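Local coordinates for protein 2-amino-4-hydroxy-6-hydroxymethyldihydropteridine pyrophosphokinase (PDB 1CBK) that probably catalyses the transfer of pyrophosphate from ATP to 6-hydroxymethyl-7,8-dihydropterin, a step of folate biosynthesis, at residues P48-Y54 with R87-R92; N56-K60 with P127-I131; L100-I105 with L135-N139. All blocks are in the same frame, centred on the assembly; numbering follows the deposited sequence.

Interaction 1: P48-Y54 with R87-R92; sequences PQDQPDY and RRWGER. With ROI (7,8-dihydro-7,7-dimethyl-6-hydroxypterin), chain D; SO4 (sulfate ion), chain C.
This is a polar loop-to-loop contact at the pterin pocket of the HPPK fold, joining the loop between strands 32-43 and 54-63 to the loop between helix 67-80 and strand 95-101. Segment 87-92 opens with a type II beta turn, Arg-87 to Gly-90, closed by Gly-90 N to Arg-87 O (3.0 Å); in segment 48-54, Asp-50 centres an inverse gamma turn. The CA atoms pair Pro-48 with Gly-90 (6.5 Å) and Gln-51 with Glu-91 (6.4 Å). At the outer end Arg-87 joins two acids in one salt-bridge network: NH2 to Asp-50 OD1 at 2.9 Å, and NE to Glu-91 OE1 at 2.9 Å. Further in, Gln-51 (chi1 p, chi2 t) gives NE2 to Trp-89 O (3.0 Å) and to Pro-48 O (2.9 Å), while Pro-48 CD packs on Trp-89 CB at 3.5 Å. The 7,8-dihydro-7,7-dimethyl-6-hydroxypterin lies over one face of the Tyr-54 ring, its N3 being 3.3 Å from CG, and its C16 meets the Trp-89 ring edge. The sulfate, probably from the crystallisation liquor, accepts from Trp-89 N and the Arg-92 guanidinium; Arg-92 also pairs with Asp-95. Arg-92 NE donates to Tyr-54 OH at 3.3 Å.

Interaction 2: N56-K60 with P127-I131; sequences NAVAK and PLFEI. With ROI (7,8-dihydro-7,7-dimethyl-6-hydroxypterin), chain D.
Val-58, Ile-131 and Pro-127 bury the most surface where helix 122-131 packs on strand 54-63 of the antiparallel sheet, an alpha/beta layer contact. The axes of strand 56-60 and helix 127-131 approach to 7.7 Å and cross at -37°, their N-to-C directions 37° apart. Val-58 CA faces Pro-127 CA at 5.8 Å, and Lys-60 CA faces Ile-131 CA at 7.8 Å. Val-58 (chi1 t) points toward the helix: its CG2 meets Pro-127 CB at 3.6 Å, and its CG1 lies 4.0 Å from Leu-128 CD1 and 4.1 Å from Ile-131 CD1. One turn on from Pro-127, Ile-131 (chi1 p, chi2 t) brings CD1 to 3.5 Å from Val-58 O and 4.0 Å from Lys-60 CB. The CB atoms of Ala-57 and Ala-59 point away from the helix. At the start of the segment Asn-56 reads the bound pterin analogue through paired bonds, ROI N3 to Asn-56 OD1 (3.0 Å) and Asn-56 ND2 to ROI O4 (2.8 Å). At its other end the all-t chain of Lys-60 donates from NZ to a water (3.0 Å) that donates to Ile-131 O (2.6 Å). Direct contact across the layers is therefore apolar, with a single water linking polar groups at one end.

Interaction 3: L100-I105 with L135-N139; sequences LYGNEI and LVLPN
A proline ring fits between a strand end and the turn that follows it: Pro-138 of segment 135-139 gives up 99 Å² of its surface to segment 100-105, out of 302 Å² buried in all. Segment 100-105 leaves strand 95-101 through a type II' beta turn, Tyr-101 to Glu-104, closed by Glu-104 N to Tyr-101 O (3.0 Å), with Gly-102 at phi 63° and psi -136°. Segment 135-139 is irregular, and the closest CA pair is Asn-103 to Pro-138 at 5.2 Å. The hollow that receives the ring is formed by Leu-100, Asn-103, Glu-104 and Ile-105. Leu-100 CD2 meets Pro-138 CD at 3.7 Å, Ile-105 CG1 meets Pro-138 CB at 3.8 Å, Glu-104 O lies 4.1 Å from Pro-138 CG, and Asn-103 OD1 is 3.8 Å from Pro-138 CA. Leu-100 is the answering bump: with chi1 m and chi2 t, its CD1 comes within 3.8 Å of Leu-135 CD2 and 4.0 Å of Leu-137 CD2. A water bridges the polar margin, donating to Asn-103 OD1 (2.9 Å) and Val-136 O (2.5 Å). The contact thus fastens the end of an outermost strand to the loop between helices 122-131 and 143-146: Leu-100 also touches Tyr-5 on strand 2-10, while Leu-135 and Leu-137 pack on Ile-143 and Leu-146 of helix 143-146.

In the fold
The bound pterin analogue joins interactions 1 and 2, whose centres are 21 Å apart: Tyr-54 covers a face of it, while Asn-56, two residues later, bonds to its polar edge. Ser-43 OG and the carbonyls of Lys-44 and Leu-46 complete its hydrogen bonding. Interaction 3 takes no part in this pocket; its centre is 29 Å from that of interaction 1, on the opposite side of the chain's centre, with nearest atoms about 17 Å apart. Interactions 2 and 3, centred 15 Å apart, reach the same sheet and touch through Leu-128 CD2 and Leu-135 CD2 at 3.9 Å, so apolar packing runs on from helix 122-131 into the loop after it.

Interaction 1: P48-Y54 with R87-R92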
loop_
_atom_site.group_PDB
_atom_site.type_symbol
_atom_site.label_atom_id
_atom_site.label_comp_id
_atom_site.label_asym_id
_atom_site.label_seq_id
_atom_site.Cartn_x
_atom_site.Cartn_y
_atom_site.Cartn_z
ATOM N N PRO A 48 -6.193 11.073 -4.768
ATOM C CA PRO A 48 -6.671 12.450 -4.954
ATOM C C PRO A 48 -8.067 12.517 -4.305
ATOM O O PRO A 48 -8.847 11.559 -4.407
ATOM C CB PRO A 48 -6.798 12.572 -6.471
ATOM C CG PRO A 48 -5.779 11.622 -6.995
ATOM C CD PRO A 48 -5.718 10.476 -6.033
ATOM N N GLN A 49 -8.375 13.617 -3.624
ATOM C CA GLN A 49 -9.670 13.730 -2.948
ATOM C C GLN A 49 -10.808 14.260 -3.792
ATOM O O GLN A 49 -11.964 14.193 -3.381
ATOM C CB GLN A 49 -9.534 14.518 -1.648
ATOM C CG GLN A 49 -8.714 13.782 -0.596
ATOM C CD GLN A 49 -9.325 12.451 -0.234
ATOM O OE1 GLN A 49 -10.384 12.391 0.383
ATOM N NE2 GLN A 49 -8.678 11.369 -0.643
ATOM N N ASP A 50 -10.474 14.764 -4.977
ATOM C CA ASP A 50 -11.478 15.294 -5.898
ATOM C C ASP A 50 -12.102 14.201 -6.789
ATOM O O ASP A 50 -12.165 14.332 -8.022
ATOM C CB ASP A 50 -10.880 16.436 -6.754
ATOM C CG ASP A 50 -9.655 16.022 -7.545
ATOM O OD1 ASP A 50 -9.111 14.918 -7.316
ATOM O OD2 ASP A 50 -9.223 16.818 -8.412
ATOM N N GLN A 51 -12.521 13.099 -6.162
ATOM C CA GLN A 51 -13.155 11.991 -6.891
ATOM C C GLN A 51 -14.267 11.482 -5.993
ATOM O O GLN A 51 -14.268 11.776 -4.786
ATOM C CB GLN A 51 -12.151 10.877 -7.225
ATOM C CG GLN A 51 -11.583 10.143 -6.036
ATOM C CD GLN A 51 -10.581 9.078 -6.467
ATOM O OE1 GLN A 51 -10.881 8.242 -7.322
ATOM N NE2 GLN A 51 -9.376 9.140 -5.912
ATOM N N PRO A 52 -15.256 10.771 -6.562
ATOM C CA PRO A 52 -16.322 10.301 -5.677
ATOM C C PRO A 52 -15.858 9.237 -4.675
ATOM O O PRO A 52 -14.838 8.561 -4.887
ATOM C CB PRO A 52 -17.354 9.724 -6.657
ATOM C CG PRO A 52 -17.046 10.430 -7.976
ATOM C CD PRO A 52 -15.557 10.460 -7.979
ATOM N N ASP A 53 -16.609 9.096 -3.592
ATOM C CA ASP A 53 -16.333 8.076 -2.594
ATOM C C ASP A 53 -16.524 6.729 -3.285
ATOM O O ASP A 53 -17.366 6.591 -4.187
ATOM C CB ASP A 53 -17.336 8.171 -1.452
ATOM C CG ASP A 53 -17.024 9.290 -0.470
ATOM O OD1 ASP A 53 -15.965 9.945 -0.592
ATOM O OD2 ASP A 53 -17.856 9.492 0.438
ATOM N N TYR A 54 -15.800 5.718 -2.813
ATOM C CA TYR A 54 -15.879 4.384 -3.389
ATOM C C TYR A 54 -16.878 3.512 -2.690
ATOM O O TYR A 54 -17.288 3.816 -1.563
ATOM C CB TYR A 54 -14.521 3.694 -3.272
ATOM C CG TYR A 54 -13.519 4.136 -4.300
ATOM C CD1 TYR A 54 -12.862 5.375 -4.193
ATOM C CD2 TYR A 54 -13.221 3.317 -5.379
ATOM C CE1 TYR A 54 -11.918 5.768 -5.167
ATOM C CE2 TYR A 54 -12.290 3.701 -6.348
ATOM C CZ TYR A 54 -11.644 4.913 -6.238
ATOM O OH TYR A 54 -10.744 5.237 -7.206
ATOM N N ARG A 87 -7.714 8.141 -14.436
ATOM C CA ARG A 87 -6.359 8.627 -14.081
ATOM C C ARG A 87 -5.787 7.693 -13.026
ATOM O O ARG A 87 -6.543 6.991 -12.364
ATOM C CB ARG A 87 -6.439 10.055 -13.493
ATOM C CG ARG A 87 -7.563 10.221 -12.476
ATOM C CD ARG A 87 -7.398 11.490 -11.675
ATOM N NE ARG A 87 -8.618 11.827 -10.947
ATOM C CZ ARG A 87 -8.695 12.765 -10.013
ATOM N NH1 ARG A 87 -7.630 13.513 -9.732
ATOM N NH2 ARG A 87 -9.845 12.968 -9.382
ATOM N N ARG A 88 -4.463 7.655 -12.882
ATOM C CA ARG A 88 -3.849 6.822 -11.837
ATOM C C ARG A 88 -4.324 7.356 -10.475
ATOM O O ARG A 88 -4.436 8.560 -10.273
ATOM C CB ARG A 88 -2.325 6.842 -11.882
ATOM C CG ARG A 88 -1.734 5.798 -10.933
ATOM C CD ARG A 88 -0.231 5.927 -10.773
ATOM N NE ARG A 88 0.507 5.527 -11.969
ATOM C CZ ARG A 88 1.827 5.652 -12.122
ATOM N NH1 ARG A 88 2.581 6.197 -11.172
ATOM N NH2 ARG A 88 2.393 5.243 -13.245
ATOM N N TRP A 89 -4.632 6.440 -9.571
ATOM C CA TRP A 89 -5.163 6.737 -8.242
ATOM C C TRP A 89 -6.516 7.413 -8.293
ATOM O O TRP A 89 -7.041 7.797 -7.238
ATOM C CB TRP A 89 -4.211 7.603 -7.401
ATOM C CG TRP A 89 -2.872 7.035 -7.210
ATOM C CD1 TRP A 89 -1.722 7.465 -7.783
ATOM C CD2 TRP A 89 -2.515 5.954 -6.342
ATOM N NE1 TRP A 89 -0.654 6.725 -7.317
ATOM C CE2 TRP A 89 -1.120 5.784 -6.427
ATOM C CE3 TRP A 89 -3.241 5.112 -5.484
ATOM C CZ2 TRP A 89 -0.423 4.821 -5.696
ATOM C CZ3 TRP A 89 -2.545 4.142 -4.745
ATOM C CH2 TRP A 89 -1.151 4.012 -4.861
ATOM N N GLY A 90 -7.106 7.518 -9.483
ATOM C CA GLY A 90 -8.400 8.176 -9.597
ATOM C C GLY A 90 -9.584 7.259 -9.891
ATOM O O GLY A 90 -9.527 6.046 -9.655
ATOM N N GLU A 91 -10.610 7.852 -10.508
ATOM C CA GLU A 91 -11.866 7.183 -10.853
ATOM C C GLU A 91 -11.774 5.909 -11.710
ATOM O O GLU A 91 -11.074 5.871 -12.703
ATOM C CB GLU A 91 -12.812 8.178 -11.534
ATOM C CG GLU A 91 -13.052 9.488 -10.778
ATOM C CD GLU A 91 -12.014 10.586 -11.061
ATOM O OE1 GLU A 91 -10.985 10.351 -11.733
ATOM O OE2 GLU A 91 -12.248 11.721 -10.590
ATOM N N ARG A 92 -12.549 4.893 -11.346
ATOM C CA ARG A 92 -12.588 3.634 -12.090
ATOM C C ARG A 92 -13.982 3.032 -11.880
ATOM O O ARG A 92 -14.533 3.098 -10.780
ATOM C CB ARG A 92 -11.529 2.663 -11.560
ATOM C CG ARG A 92 -11.780 2.275 -10.086
ATOM C CD ARG A 92 -10.507 2.002 -9.349
ATOM N NE ARG A 92 -9.605 3.135 -9.471
ATOM C CZ ARG A 92 -8.341 3.022 -9.853
ATOM N NH1 ARG A 92 -7.827 1.814 -10.103
ATOM N NH2 ARG A 92 -7.584 4.107 -9.954
HETATM N N1 ROI D . -10.130 4.245 -2.534
HETATM C C2 ROI D . -11.168 3.562 -1.940
HETATM N N2 ROI D . -11.774 4.144 -0.870
HETATM N N3 ROI D . -11.602 2.354 -2.373
HETATM C C4 ROI D . -11.028 1.722 -3.420
HETATM O O4 ROI D . -11.443 0.635 -3.852
HETATM C C4A ROI D . -9.907 2.347 -4.059
HETATM N N5 ROI D . -9.311 1.764 -5.057
HETATM C C6 ROI D . -8.231 2.303 -5.726
HETATM C C7 ROI D . -7.572 3.590 -5.163
HETATM C C16 ROI D . -6.288 3.236 -4.317
HETATM C C15 ROI D . -7.261 4.585 -6.289
HETATM N N8 ROI D . -8.446 4.296 -4.176
HETATM C C8A ROI D . -9.505 3.667 -3.546
HETATM O O9 ROI D . -7.855 1.668 -6.763
HETATM S S SO4 C . -4.146 2.704 -10.554
HETATM O O1 SO4 C . -3.030 2.521 -9.452
HETATM O O2 SO4 C . -5.081 1.368 -10.634
HETATM O O3 SO4 C . -4.921 3.900 -10.132
HETATM O O4 SO4 C . -3.507 2.938 -12.021
#

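Interaction 2: N56-K60 with P127-I131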
loop_
_atom_site.group_PDB
_atom_site.type_symbol
_atom_site.label_atom_id
_atom_site.label_comp_id
_atom_site.label_asym_id
_atom_site.label_seq_id
_atom_site.Cartn_x
_atom_site.Cartn_y
_atom_site.Cartn_z
ATOM N N ASN A 56 -17.056 -0.435 -1.699
ATOM C CA ASN A 56 -16.169 -1.580 -1.560
ATOM C C ASN A 56 -16.799 -2.813 -0.935
ATOM O O ASN A 56 -17.717 -2.712 -0.137
ATOM C CB ASN A 56 -14.956 -1.198 -0.689
ATOM C CG ASN A 56 -13.971 -0.301 -1.413
ATOM O OD1 ASN A 56 -13.893 0.893 -1.143
ATOM N ND2 ASN A 56 -13.185 -0.879 -2.300
ATOM N N ALA A 57 -16.271 -3.981 -1.291
ATOM C CA ALA A 57 -16.752 -5.236 -0.741
ATOM C C ALA A 57 -15.662 -6.271 -0.949
ATOM O O ALA A 57 -14.656 -6.014 -1.628
ATOM C CB ALA A 57 -18.067 -5.692 -1.425
ATOM N N VAL A 58 -15.849 -7.419 -0.306
ATOM C CA VAL A 58 -14.924 -8.556 -0.404
ATOM C C VAL A 58 -15.830 -9.770 -0.552
ATOM O O VAL A 58 -16.811 -9.909 0.192
ATOM C CB VAL A 58 -14.015 -8.738 0.884
ATOM C CG1 VAL A 58 -13.143 -10.007 0.746
ATOM C CG2 VAL A 58 -13.074 -7.527 1.073
ATOM N N ALA A 59 -15.517 -10.614 -1.527
ATOM C CA ALA A 59 -16.277 -11.834 -1.787
ATOM C C ALA A 59 -15.426 -13.074 -1.493
ATOM O O ALA A 59 -14.203 -13.073 -1.706
ATOM C CB ALA A 59 -16.746 -11.855 -3.255
ATOM N N LYS A 60 -16.071 -14.122 -1.002
ATOM C CA LYS A 60 -15.389 -15.372 -0.694
ATOM C C LYS A 60 -15.839 -16.398 -1.706
ATOM O O LYS A 60 -17.054 -16.570 -1.919
ATOM C CB LYS A 60 -15.774 -15.843 0.711
ATOM C CG LYS A 60 -15.186 -17.197 1.138
ATOM C CD LYS A 60 -15.736 -17.615 2.524
ATOM C CE LYS A 60 -15.223 -18.974 2.934
ATOM N NZ LYS A 60 -15.663 -19.344 4.319
ATOM N N PRO A 127 -14.241 -5.312 5.586
ATOM C CA PRO A 127 -15.169 -6.241 4.908
ATOM C C PRO A 127 -14.661 -7.710 5.034
ATOM O O PRO A 127 -15.459 -8.626 5.205
ATOM C CB PRO A 127 -15.125 -5.799 3.432
ATOM C CG PRO A 127 -14.660 -4.426 3.460
ATOM C CD PRO A 127 -13.846 -4.197 4.702
ATOM N N LEU A 128 -13.360 -7.935 4.881
ATOM C CA LEU A 128 -12.794 -9.294 5.017
ATOM C C LEU A 128 -13.083 -9.865 6.419
ATOM O O LEU A 128 -13.504 -11.010 6.555
ATOM C CB LEU A 128 -11.269 -9.289 4.748
ATOM C CG LEU A 128 -10.506 -10.631 4.792
ATOM C CD1 LEU A 128 -11.113 -11.618 3.799
ATOM C CD2 LEU A 128 -9.036 -10.417 4.459
ATOM N N PHE A 129 -12.881 -9.041 7.449
ATOM C CA PHE A 129 -13.116 -9.445 8.836
ATOM C C PHE A 129 -14.575 -9.808 9.059
ATOM O O PHE A 129 -14.900 -10.714 9.837
ATOM C CB PHE A 129 -12.696 -8.318 9.775
ATOM C CG PHE A 129 -12.969 -8.591 11.228
ATOM C CD1 PHE A 129 -12.428 -9.705 11.865
ATOM C CD2 PHE A 129 -13.764 -7.721 11.969
ATOM C CE1 PHE A 129 -12.672 -9.956 13.230
ATOM C CE2 PHE A 129 -14.017 -7.951 13.322
ATOM C CZ PHE A 129 -13.467 -9.075 13.955
ATOM N N GLU A 130 -15.467 -9.116 8.351
ATOM C CA GLU A 130 -16.898 -9.388 8.487
ATOM C C GLU A 130 -17.257 -10.812 8.013
ATOM O O GLU A 130 -18.123 -11.460 8.586
ATOM C CB GLU A 130 -17.706 -8.339 7.710
ATOM C CG GLU A 130 -19.226 -8.555 7.744
ATOM C CD GLU A 130 -19.994 -7.591 6.834
ATOM O OE1 GLU A 130 -19.381 -7.046 5.899
ATOM O OE2 GLU A 130 -21.215 -7.383 7.054
ATOM N N ILE A 131 -16.581 -11.318 6.990
ATOM C CA ILE A 131 -16.897 -12.653 6.470
ATOM C C ILE A 131 -15.876 -13.737 6.805
ATOM O O ILE A 131 -16.025 -14.868 6.357
ATOM C CB ILE A 131 -17.119 -12.663 4.917
ATOM C CG1 ILE A 131 -15.832 -12.312 4.164
ATOM C CG2 ILE A 131 -18.230 -11.702 4.542
ATOM C CD1 ILE A 131 -16.005 -12.314 2.649
HETATM N N1 ROI D . -10.130 4.245 -2.534
HETATM C C2 ROI D . -11.168 3.562 -1.940
HETATM N N2 ROI D . -11.774 4.144 -0.870
HETATM N N3 ROI D . -11.602 2.354 -2.373
HETATM C C4 ROI D . -11.028 1.722 -3.420
HETATM O O4 ROI D . -11.443 0.635 -3.852
HETATM C C4A ROI D . -9.907 2.347 -4.059
HETATM N N5 ROI D . -9.311 1.764 -5.057
HETATM C C6 ROI D . -8.231 2.303 -5.726
HETATM C C7 ROI D . -7.572 3.590 -5.163
HETATM C C16 ROI D . -6.288 3.236 -4.317
HETATM C C15 ROI D . -7.261 4.585 -6.289
HETATM N N8 ROI D . -8.446 4.296 -4.176
HETATM C C8A ROI D . -9.505 3.667 -3.546
HETATM O O9 ROI D . -7.855 1.668 -6.763
HETATM O O HOH W 1 -14.650 -17.096 5.974
#

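Interaction 3: L100-I105 with L135-N139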
loop_
_atom_site.group_PDB
_atom_site.type_symbol
_atom_site.label_atom_id
_atom_site.label_comp_id
_atom_site.label_asym_id
_atom_site.label_seq_id
_atom_site.Cartn_x
_atom_site.Cartn_y
_atom_site.Cartn_z
ATOM N N LEU A 100 -6.432 -13.227 -1.545
ATOM C CA LEU A 100 -5.901 -14.490 -1.023
ATOM C C LEU A 100 -6.336 -15.650 -1.896
ATOM O O LEU A 100 -7.453 -15.658 -2.423
ATOM C CB LEU A 100 -6.441 -14.722 0.395
ATOM C CG LEU A 100 -6.099 -13.629 1.419
ATOM C CD1 LEU A 100 -6.988 -13.773 2.651
ATOM C CD2 LEU A 100 -4.594 -13.657 1.777
ATOM N N TYR A 101 -5.443 -16.623 -2.035
ATOM C CA TYR A 101 -5.692 -17.820 -2.823
ATOM C C TYR A 101 -5.235 -18.947 -1.912
ATOM O O TYR A 101 -4.059 -19.333 -1.913
ATOM C CB TYR A 101 -4.871 -17.810 -4.120
ATOM C CG TYR A 101 -5.176 -18.986 -5.036
ATOM C CD1 TYR A 101 -6.196 -18.907 -5.984
ATOM C CD2 TYR A 101 -4.462 -20.185 -4.927
ATOM C CE1 TYR A 101 -6.508 -20.001 -6.810
ATOM C CE2 TYR A 101 -4.765 -21.278 -5.740
ATOM C CZ TYR A 101 -5.785 -21.181 -6.674
ATOM O OH TYR A 101 -6.101 -22.270 -7.443
ATOM N N GLY A 102 -6.174 -19.449 -1.115
ATOM C CA GLY A 102 -5.866 -20.490 -0.154
ATOM C C GLY A 102 -4.867 -19.843 0.786
ATOM O O GLY A 102 -4.979 -18.664 1.139
ATOM N N ASN A 103 -3.829 -20.592 1.098
ATOM C CA ASN A 103 -2.774 -20.126 1.964
ATOM C C ASN A 103 -1.543 -19.946 1.135
ATOM O O ASN A 103 -0.445 -19.889 1.668
ATOM C CB ASN A 103 -2.474 -21.183 3.005
ATOM C CG ASN A 103 -2.945 -20.785 4.352
ATOM O OD1 ASN A 103 -2.476 -19.780 4.918
ATOM N ND2 ASN A 103 -3.900 -21.548 4.892
ATOM N N GLU A 104 -1.710 -19.877 -0.178
ATOM C CA GLU A 104 -0.562 -19.744 -1.046
ATOM C C GLU A 104 0.019 -18.359 -1.142
ATOM O O GLU A 104 -0.664 -17.351 -0.955
ATOM C CB GLU A 104 -0.887 -20.281 -2.430
ATOM C CG GLU A 104 -1.333 -21.736 -2.364
ATOM C CD GLU A 104 -1.694 -22.330 -3.705
ATOM O OE1 GLU A 104 -1.124 -21.910 -4.743
ATOM O OE2 GLU A 104 -2.559 -23.242 -3.704
ATOM N N ILE A 105 1.313 -18.336 -1.419
ATOM C CA ILE A 105 2.059 -17.112 -1.596
ATOM C C ILE A 105 2.529 -17.187 -3.039
ATOM O O ILE A 105 3.302 -18.066 -3.393
ATOM C CB ILE A 105 3.241 -17.013 -0.598
ATOM C CG1 ILE A 105 2.681 -16.933 0.820
ATOM C CG2 ILE A 105 4.090 -15.779 -0.877
ATOM C CD1 ILE A 105 3.719 -16.678 1.865
ATOM N N LEU A 135 -9.801 -15.519 10.562
ATOM C CA LEU A 135 -8.854 -15.813 9.508
ATOM C C LEU A 135 -7.411 -15.568 9.920
ATOM O O LEU A 135 -7.114 -14.589 10.597
ATOM C CB LEU A 135 -9.188 -14.934 8.296
ATOM C CG LEU A 135 -8.347 -15.071 7.025
ATOM C CD1 LEU A 135 -8.511 -16.451 6.422
ATOM C CD2 LEU A 135 -8.732 -13.988 6.029
ATOM N N VAL A 136 -6.523 -16.469 9.509
ATOM C CA VAL A 136 -5.096 -16.315 9.736
ATOM C C VAL A 136 -4.514 -16.222 8.319
ATOM O O VAL A 136 -4.796 -17.088 7.472
ATOM C CB VAL A 136 -4.462 -17.504 10.504
ATOM C CG1 VAL A 136 -2.918 -17.352 10.523
ATOM C CG2 VAL A 136 -5.037 -17.572 11.939
ATOM N N LEU A 137 -3.790 -15.135 8.043
ATOM C CA LEU A 137 -3.179 -14.875 6.730
ATOM C C LEU A 137 -1.940 -15.738 6.461
ATOM O O LEU A 137 -1.387 -16.336 7.399
ATOM C CB LEU A 137 -2.792 -13.391 6.626
ATOM C CG LEU A 137 -3.945 -12.382 6.784
ATOM C CD1 LEU A 137 -3.513 -11.081 6.191
ATOM C CD2 LEU A 137 -5.170 -12.850 6.041
ATOM N N PRO A 138 -1.482 -15.817 5.175
ATOM C CA PRO A 138 -0.298 -16.614 4.806
ATOM C C PRO A 138 1.000 -16.210 5.527
ATOM O O PRO A 138 1.890 -17.040 5.716
ATOM C CB PRO A 138 -0.188 -16.397 3.291
ATOM C CG PRO A 138 -1.629 -16.216 2.884
ATOM C CD PRO A 138 -2.151 -15.301 3.961
ATOM N N ASN A 139 1.113 -14.945 5.936
ATOM C CA ASN A 139 2.309 -14.491 6.636
ATOM C C ASN A 139 2.177 -14.698 8.157
ATOM O O ASN A 139 2.929 -14.099 8.921
ATOM C CB ASN A 139 2.599 -13.011 6.341
ATOM C CG ASN A 139 1.585 -12.068 6.985
ATOM O OD1 ASN A 139 0.540 -12.499 7.478
ATOM N ND2 ASN A 139 1.889 -10.773 6.973
HETATM O O HOH W 2 -4.518 -17.791 5.069
#